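Local coordinates for putative uncharacterized protein (Bacteroides vulgatus, PDB 4F7A) that probably binds sugars, perhaps mucin O-glycans, as a SusD-family outer-membrane lipoprotein with a TPR-like helical fold, at residues E152-Y155 / K156-D160; A362-Q365 / T366-Q370; L169-Y172 / L173-G177. All blocks are in the same frame, centred on the assembly; numbering follows the deposited sequence.

How the contacts relate
Contacts 1 and 3 both lie on helix 151-174. Contact 1 occupies its first turns and contact 3 its last turn and the loop that follows. Their centres are 25 Å apart. Both also touch helices 111-132 and 193-210, so these two helices flank helix 151-174 near its start and near its end. Contact 2 comes much later in the chain, on helix 356-371, beside helices 334-346 and 416-431. Its centre is 30 Å from that of contact 1 and 33 Å from that of contact 3. No two of the three touch. They lie in separate places in the mainly helical, TPR-like body expected of a SusD homolog.

Contact 1 (E152-Y155 / K156-D160); sequences EEAY and KAFFD
Tyr155 and Phe158 form an edge-to-face aromatic pair in the first turns of helix 151-174, part of the TPR-like helical body. Phe158 turns its edge to the Tyr155 ring. The centroids are 5.4 Å apart and the planes stand at 60°. Phe158 CD2 sits over the centre of the tyrosine ring, 4.2 Å above its plane. Phe159 approaches from another direction: its CE2 lies at the edge of the Tyr155 ring, 4.4 Å from Tyr155 CD2. Phe158 CG is anti to the carbonyl carbon (chi1 -61°), which lays the ring over the preceding turn. Ala154 O lies over one face of that ring, toward its rim, and Ala154 CB is 4.2 Å from Phe158 CZ. Ala154 O also accepts the backbone bond from Phe158 N, at 2.8 Å. The aromatic groups face inward. Helices 111-132 and 193-210 pack against Tyr155 and Phe158, and Tyr155 OH is hydrogen-bonded to Asp130 OD1.

Glu152 and Lys156 lie on the more exposed side of the helix, Glu152 against Trp503. The two, one turn apart, lie side by side and point the same way, both extended beyond CG. Glu152 OE2 and Lys156 NZ make a salt bridge at 3.4 Å, a weak hydrogen bond. The lysine CG also passes 3.4 Å from Glu152 O.

The helix is thus two-sided. Ring contacts and a bonded phenol fill the buried side. The loose charge pair outside probably adds little to the hold.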
loop_
_atom_site.group_PDB
_atom_site.type_symbol
_atom_site.label_atom_id
_atom_site.label_comp_id
_atom_site.label_asym_id
_atom_site.label_seq_id
_atom_site.Cartn_x
_atom_site.Cartn_y
_atom_site.Cartn_z
ATOM N N GLU A 152 4.562 12.378 -12.597
ATOM C CA GLU A 152 4.601 13.724 -12.012
ATOM C C GLU A 152 3.265 14.442 -12.226
ATOM O O GLU A 152 2.731 15.056 -11.321
ATOM C CB GLU A 152 5.733 14.541 -12.627
ATOM C CG GLU A 152 5.850 15.969 -12.067
ATOM C CD GLU A 152 7.067 16.706 -12.596
ATOM O OE1 GLU A 152 7.663 16.263 -13.588
ATOM O OE2 GLU A 152 7.428 17.726 -12.003
ATOM N N GLU A 153 2.738 14.351 -13.436
ATOM C CA GLU A 153 1.466 14.978 -13.764
ATOM C C GLU A 153 0.319 14.338 -12.992
ATOM O O GLU A 153 -0.621 15.045 -12.584
ATOM C CB GLU A 153 1.195 14.893 -15.262
ATOM C CG GLU A 153 2.063 15.875 -16.051
ATOM C CD GLU A 153 2.211 15.516 -17.551
ATOM O OE1 GLU A 153 1.751 14.457 -18.039
ATOM O OE2 GLU A 153 2.830 16.318 -18.252
ATOM N N ALA A 154 0.359 13.015 -12.840
ATOM C CA ALA A 154 -0.680 12.310 -12.049
ATOM C C ALA A 154 -0.641 12.781 -10.601
ATOM O O ALA A 154 -1.687 13.073 -10.014
ATOM C CB ALA A 154 -0.509 10.784 -12.138
ATOM N N TYR A 155 0.561 12.831 -10.007
ATOM C CA TYR A 155 0.707 13.348 -8.622
ATOM C C TYR A 155 0.179 14.778 -8.466
ATOM O O TYR A 155 -0.566 15.095 -7.532
ATOM C CB TYR A 155 2.162 13.205 -8.123
ATOM C CG TYR A 155 2.312 11.900 -7.352
ATOM C CD1 TYR A 155 2.392 10.677 -8.009
ATOM C CD2 TYR A 155 2.330 11.887 -5.968
ATOM C CE1 TYR A 155 2.489 9.464 -7.303
ATOM C CE2 TYR A 155 2.451 10.680 -5.259
ATOM C CZ TYR A 155 2.503 9.478 -5.926
ATOM O OH TYR A 155 2.584 8.304 -5.201
ATOM N N LYS A 156 0.528 15.645 -9.407
ATOM C CA LYS A 156 0.029 17.003 -9.352
ATOM C C LYS A 156 -1.502 16.991 -9.451
ATOM O O LYS A 156 -2.169 17.730 -8.744
ATOM C CB LYS A 156 0.687 17.868 -10.431
ATOM C CG LYS A 156 2.149 18.183 -10.053
ATOM C CD LYS A 156 2.876 19.100 -11.036
ATOM C CE LYS A 156 4.309 19.364 -10.539
ATOM N NZ LYS A 156 5.096 20.212 -11.481
ATOM N N ALA A 157 -2.062 16.154 -10.321
ATOM C CA ALA A 157 -3.530 16.075 -10.408
ATOM C C ALA A 157 -4.126 15.547 -9.084
ATOM O O ALA A 157 -5.183 16.024 -8.639
ATOM C CB ALA A 157 -3.964 15.216 -11.606
ATOM N N PHE A 158 -3.450 14.599 -8.433
ATOM C CA PHE A 158 -3.931 14.102 -7.135
ATOM C C PHE A 158 -4.000 15.231 -6.114
ATOM O O PHE A 158 -5.000 15.372 -5.401
ATOM C CB PHE A 158 -3.046 13.015 -6.543
ATOM C CG PHE A 158 -2.915 11.788 -7.361
ATOM C CD1 PHE A 158 -3.901 11.370 -8.230
ATOM C CD2 PHE A 158 -1.797 10.983 -7.196
ATOM C CE1 PHE A 158 -3.742 10.213 -8.959
ATOM C CE2 PHE A 158 -1.654 9.844 -7.907
ATOM C CZ PHE A 158 -2.636 9.456 -8.798
ATOM N N PHE A 159 -2.939 16.033 -6.023
ATOM C CA PHE A 159 -2.928 17.128 -5.056
ATOM C C PHE A 159 -4.007 18.143 -5.370
ATOM O O PHE A 159 -4.641 18.667 -4.447
ATOM C CB PHE A 159 -1.566 17.817 -4.981
ATOM C CG PHE A 159 -0.464 16.964 -4.374
ATOM C CD1 PHE A 159 -0.571 16.454 -3.082
ATOM C CD2 PHE A 159 0.705 16.714 -5.093
ATOM C CE1 PHE A 159 0.452 15.668 -2.537
ATOM C CE2 PHE A 159 1.732 15.967 -4.564
ATOM C CZ PHE A 159 1.608 15.417 -3.276
ATOM N N ASP A 160 -4.218 18.430 -6.663
ATOM C CA ASP A 160 -5.317 19.309 -7.121
ATOM C C ASP A 160 -6.697 18.743 -6.723
ATOM O O ASP A 160 -7.577 19.463 -6.255
ATOM C CB ASP A 160 -5.279 19.477 -8.646
ATOM C CG ASP A 160 -4.152 20.400 -9.128
ATOM O OD1 ASP A 160 -3.625 21.206 -8.336
ATOM O OD2 ASP A 160 -3.811 20.316 -10.324
#

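Contact 2 (A362-Q365 / T366-Q370)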
loop_
_atom_site.group_PDB
_atom_site.type_symbol
_atom_site.label_atom_id
_atom_site.label_comp_id
_atom_site.label_asym_id
_atom_site.label_seq_id
_atom_site.Cartn_x
_atom_site.Cartn_y
_atom_site.Cartn_z
ATOM N N ALA A 362 5.156 7.739 18.853
ATOM C CA ALA A 362 3.694 7.752 18.769
ATOM C C ALA A 362 3.210 6.756 17.724
ATOM O O ALA A 362 2.198 6.084 17.927
ATOM C CB ALA A 362 3.166 9.146 18.479
ATOM N N GLY A 363 3.932 6.639 16.616
ATOM C CA GLY A 363 3.557 5.679 15.583
ATOM C C GLY A 363 3.603 4.230 16.055
ATOM O O GLY A 363 2.708 3.447 15.766
ATOM N N VAL A 364 4.667 3.868 16.756
ATOM C CA VAL A 364 4.816 2.501 17.242
ATOM C C VAL A 364 3.723 2.208 18.291
ATOM O O VAL A 364 3.086 1.160 18.251
ATOM C CB VAL A 364 6.225 2.226 17.807
ATOM C CG1 VAL A 364 6.322 0.785 18.427
ATOM C CG2 VAL A 364 7.287 2.425 16.694
ATOM N N GLN A 365 3.512 3.135 19.228
ATOM C CA GLN A 365 2.525 2.934 20.256
ATOM C C GLN A 365 1.139 2.788 19.607
ATOM O O GLN A 365 0.316 1.962 20.019
ATOM C CB GLN A 365 2.502 4.086 21.268
ATOM C CG GLN A 365 1.411 3.843 22.284
ATOM C CD GLN A 365 1.615 2.503 22.990
ATOM O OE1 GLN A 365 2.677 2.344 23.644
ATOM N NE2 GLN A 365 0.618 1.513 22.849
ATOM N N THR A 366 0.890 3.610 18.602
ATOM C CA THR A 366 -0.395 3.617 17.925
ATOM C C THR A 366 -0.644 2.277 17.209
ATOM O O THR A 366 -1.765 1.733 17.260
ATOM C CB THR A 366 -0.504 4.836 16.967
ATOM O OG1 THR A 366 -0.479 6.048 17.746
ATOM C CG2 THR A 366 -1.814 4.797 16.153
ATOM N N SER A 367 0.388 1.753 16.550
ATOM C CA SER A 367 0.313 0.460 15.900
ATOM C C SER A 367 0.052 -0.672 16.905
ATOM O O SER A 367 -0.822 -1.508 16.704
ATOM C CB SER A 367 1.585 0.193 15.109
ATOM O OG SER A 367 1.546 -1.091 14.541
ATOM N N PHE A 368 0.783 -0.677 18.013
ATOM C CA PHE A 368 0.529 -1.661 19.059
ATOM C C PHE A 368 -0.940 -1.628 19.511
ATOM O O PHE A 368 -1.569 -2.678 19.649
ATOM C CB PHE A 368 1.396 -1.384 20.283
ATOM C CG PHE A 368 2.769 -2.008 20.245
ATOM C CD1 PHE A 368 3.543 -2.006 19.091
ATOM C CD2 PHE A 368 3.309 -2.568 21.411
ATOM C CE1 PHE A 368 4.824 -2.559 19.092
ATOM C CE2 PHE A 368 4.577 -3.121 21.412
ATOM C CZ PHE A 368 5.342 -3.087 20.242
ATOM N N SER A 369 -1.466 -0.425 19.750
ATOM C CA SER A 369 -2.851 -0.260 20.169
ATOM C C SER A 369 -3.862 -0.746 19.118
ATOM O O SER A 369 -4.865 -1.344 19.463
ATOM C CB SER A 369 -3.135 1.199 20.526
ATOM O OG SER A 369 -2.375 1.584 21.654
ATOM N N GLN A 370 -3.600 -0.471 17.842
ATOM C CA GLN A 370 -4.455 -0.941 16.742
ATOM C C GLN A 370 -4.689 -2.450 16.844
ATOM O O GLN A 370 -5.788 -2.924 16.604
ATOM C CB GLN A 370 -3.756 -0.660 15.415
ATOM C CG GLN A 370 -4.505 -1.080 14.178
ATOM C CD GLN A 370 -3.734 -0.855 12.903
ATOM O OE1 GLN A 370 -2.905 0.045 12.821
ATOM N NE2 GLN A 370 -3.992 -1.678 11.902
#
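The Phe368 ring and the Gln365 amide are the flat groups here, and their planes stand 70° apart. The ring meets Val364 at its CE1 corner, 3.7 Å from Val364 CG1. The two side chains lie side by side and point the same way. Val364 O approaches the ring obliquely, 3.3 Å from Phe368 CD1. Outside the two segments the ring also meets that of Tyr379. The Gln365 side chain crosses that of Phe368 at about a right angle, with NE2 3.9 Å from Phe368 CB. The glutamine chain bends at chi2 (57°), which turns the amide along the helix toward its C-terminal end. There both ends of the amide are used: OE1 accepts from Ala376 N and NE2 donates to Gly374 O. These two bonds fix the rotation of the amide and tie the loop after the helix to its last turns.

Ala362 O is gripped twice by Thr366. Thr366 N donates at 2.9 Å and Thr366 OG1 at 2.7 Å, from opposite faces of the carbonyl plane. OG1 is beside its own backbone N (chi1 -65°), so the hydroxyl folds back over the preceding turn and is satisfied within the helix.

Ser367 OG looks elsewhere and is hydrogen-bonded to Arg278 NH1. Val364 packs on Phe339 of helix 334-346. On the same helix Ala362 meets Trp338, while Thr366 touches Trp338 and reaches back to Ala334 as well, consistent with the antiparallel packing of neighbouring helices in TPR-like folds.

Contact 3 (L169-Y172 / L173-G177); sequences LDTY and LKEGG
Asp170 OD2 takes a 2.7 Å salt bridge from Lys174 NZ, one turn further along helix 151-174. This is the last turn of the helix, which closes in a Schellman motif at Gly176. The bond uses the syn lone pair of OD2. Asp170 CG is anti to the backbone N (chi1 177°), which swings the carboxylate toward the C-terminal turn. The lysine stretches out to cross it obliquely. Asp170 OD1 is held by Tyr231 OH, so both carboxylate oxygens are bonded.

Gly176 has a positive phi (94°), an angle that suits glycine. The reversal lets two amides point back into the last turn. Gly177 N donates to Tyr172 O at 2.9 Å, and Gly176 N to Leu173 O at 3.0 Å. Carbonyls at the end of the helix thus find partners in the loop.

The returning chain runs under the Tyr172 ring. Gly177 CA lies over one ring face, 3.8 Å from the centroid, as a CH-pi contact. Gly177 has no side chain, which makes room for this close approach. The ring also stacks with His112 of helix 111-132, and Tyr172 OH is bonded to Lys178 O. Leu173 CD2 packs beside the ring, 4.1 Å from Tyr172 CD2. A serine in place of Tyr172 would probably leave Gly177 CA without its aromatic cover, Lys178 O without the phenol and His112 without its stacking partner, so that the loop is held mainly by its backbone bonds.

Glu175 crosses over Thr171 on the outer surface, and its OE1 forms a salt bridge with Lys111. Its other carboxylate oxygen, Glu175 OE2, lies 3.6 Å from the methyl carbon Thr171 CG2.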
loop_
_atom_site.group_PDB
_atom_site.type_symbol
_atom_site.label_atom_id
_atom_site.label_comp_id
_atom_site.label_asym_id
_atom_site.label_seq_id
_atom_site.Cartn_x
_atom_site.Cartn_y
_atom_site.Cartn_z
ATOM N N LEU A 169 -15.915 19.828 0.871
ATOM C CA LEU A 169 -16.418 19.331 2.162
ATOM C C LEU A 169 -16.471 20.429 3.208
ATOM O O LEU A 169 -17.418 20.505 3.992
ATOM C CB LEU A 169 -15.580 18.149 2.650
ATOM C CG LEU A 169 -15.863 16.835 1.919
ATOM C CD1 LEU A 169 -14.611 15.996 1.747
ATOM C CD2 LEU A 169 -16.965 16.031 2.580
ATOM N N ASP A 170 -15.471 21.308 3.206
ATOM C CA ASP A 170 -15.486 22.464 4.110
ATOM C C ASP A 170 -16.637 23.425 3.757
ATOM O O ASP A 170 -17.373 23.886 4.636
ATOM C CB ASP A 170 -14.134 23.168 4.072
ATOM C CG ASP A 170 -14.108 24.413 4.920
ATOM O OD1 ASP A 170 -14.338 24.293 6.131
ATOM O OD2 ASP A 170 -13.878 25.500 4.368
ATOM N N THR A 171 -16.822 23.708 2.469
ATOM C CA THR A 171 -17.988 24.491 2.046
ATOM C C THR A 171 -19.313 23.842 2.456
ATOM O O THR A 171 -20.226 24.519 2.957
ATOM C CB THR A 171 -17.989 24.728 0.545
ATOM O OG1 THR A 171 -16.801 25.426 0.210
ATOM C CG2 THR A 171 -19.200 25.588 0.117
ATOM N N TYR A 172 -19.424 22.533 2.245
ATOM C CA TYR A 172 -20.633 21.807 2.624
ATOM C C TYR A 172 -20.948 22.081 4.091
ATOM O O TYR A 172 -22.097 22.346 4.447
ATOM C CB TYR A 172 -20.431 20.303 2.400
ATOM C CG TYR A 172 -21.458 19.399 3.046
ATOM C CD1 TYR A 172 -22.653 19.094 2.403
ATOM C CD2 TYR A 172 -21.208 18.817 4.286
ATOM C CE1 TYR A 172 -23.592 18.245 2.990
ATOM C CE2 TYR A 172 -22.132 17.971 4.879
ATOM C CZ TYR A 172 -23.319 17.689 4.229
ATOM O OH TYR A 172 -24.219 16.852 4.834
ATOM N N LEU A 173 -19.926 22.009 4.944
ATOM C CA LEU A 173 -20.135 22.230 6.372
ATOM C C LEU A 173 -20.448 23.678 6.703
ATOM O O LEU A 173 -21.355 23.941 7.502
ATOM C CB LEU A 173 -18.948 21.759 7.188
ATOM C CG LEU A 173 -18.780 20.233 7.324
ATOM C CD1 LEU A 173 -17.405 19.948 7.985
ATOM C CD2 LEU A 173 -19.944 19.563 8.125
ATOM N N LYS A 174 -19.713 24.617 6.104
ATOM C CA LYS A 174 -19.955 26.042 6.370
ATOM C C LYS A 174 -21.339 26.501 5.882
ATOM O O LYS A 174 -21.883 27.464 6.415
ATOM C CB LYS A 174 -18.836 26.921 5.774
ATOM C CG LYS A 174 -17.494 26.794 6.513
ATOM C CD LYS A 174 -16.379 27.533 5.795
ATOM C CE LYS A 174 -15.099 27.540 6.646
ATOM N NZ LYS A 174 -13.869 27.814 5.844
ATOM N N GLU A 175 -21.906 25.818 4.886
ATOM C CA GLU A 175 -23.265 26.103 4.411
ATOM C C GLU A 175 -24.344 25.455 5.285
ATOM O O GLU A 175 -25.529 25.552 4.951
ATOM C CB GLU A 175 -23.467 25.602 2.966
ATOM C CG GLU A 175 -22.767 26.403 1.881
ATOM C CD GLU A 175 -22.933 25.790 0.472
ATOM O OE1 GLU A 175 -23.339 24.608 0.338
ATOM O OE2 GLU A 175 -22.645 26.497 -0.512
ATOM N N GLY A 176 -23.953 24.762 6.358
ATOM C CA GLY A 176 -24.914 24.133 7.264
ATOM C C GLY A 176 -25.231 22.671 6.962
ATOM O O GLY A 176 -26.198 22.149 7.478
ATOM N N GLY A 177 -24.430 22.005 6.129
ATOM C CA GLY A 177 -24.628 20.590 5.868
ATOM C C GLY A 177 -24.346 19.790 7.139
ATOM O O GLY A 177 -23.403 20.083 7.889
#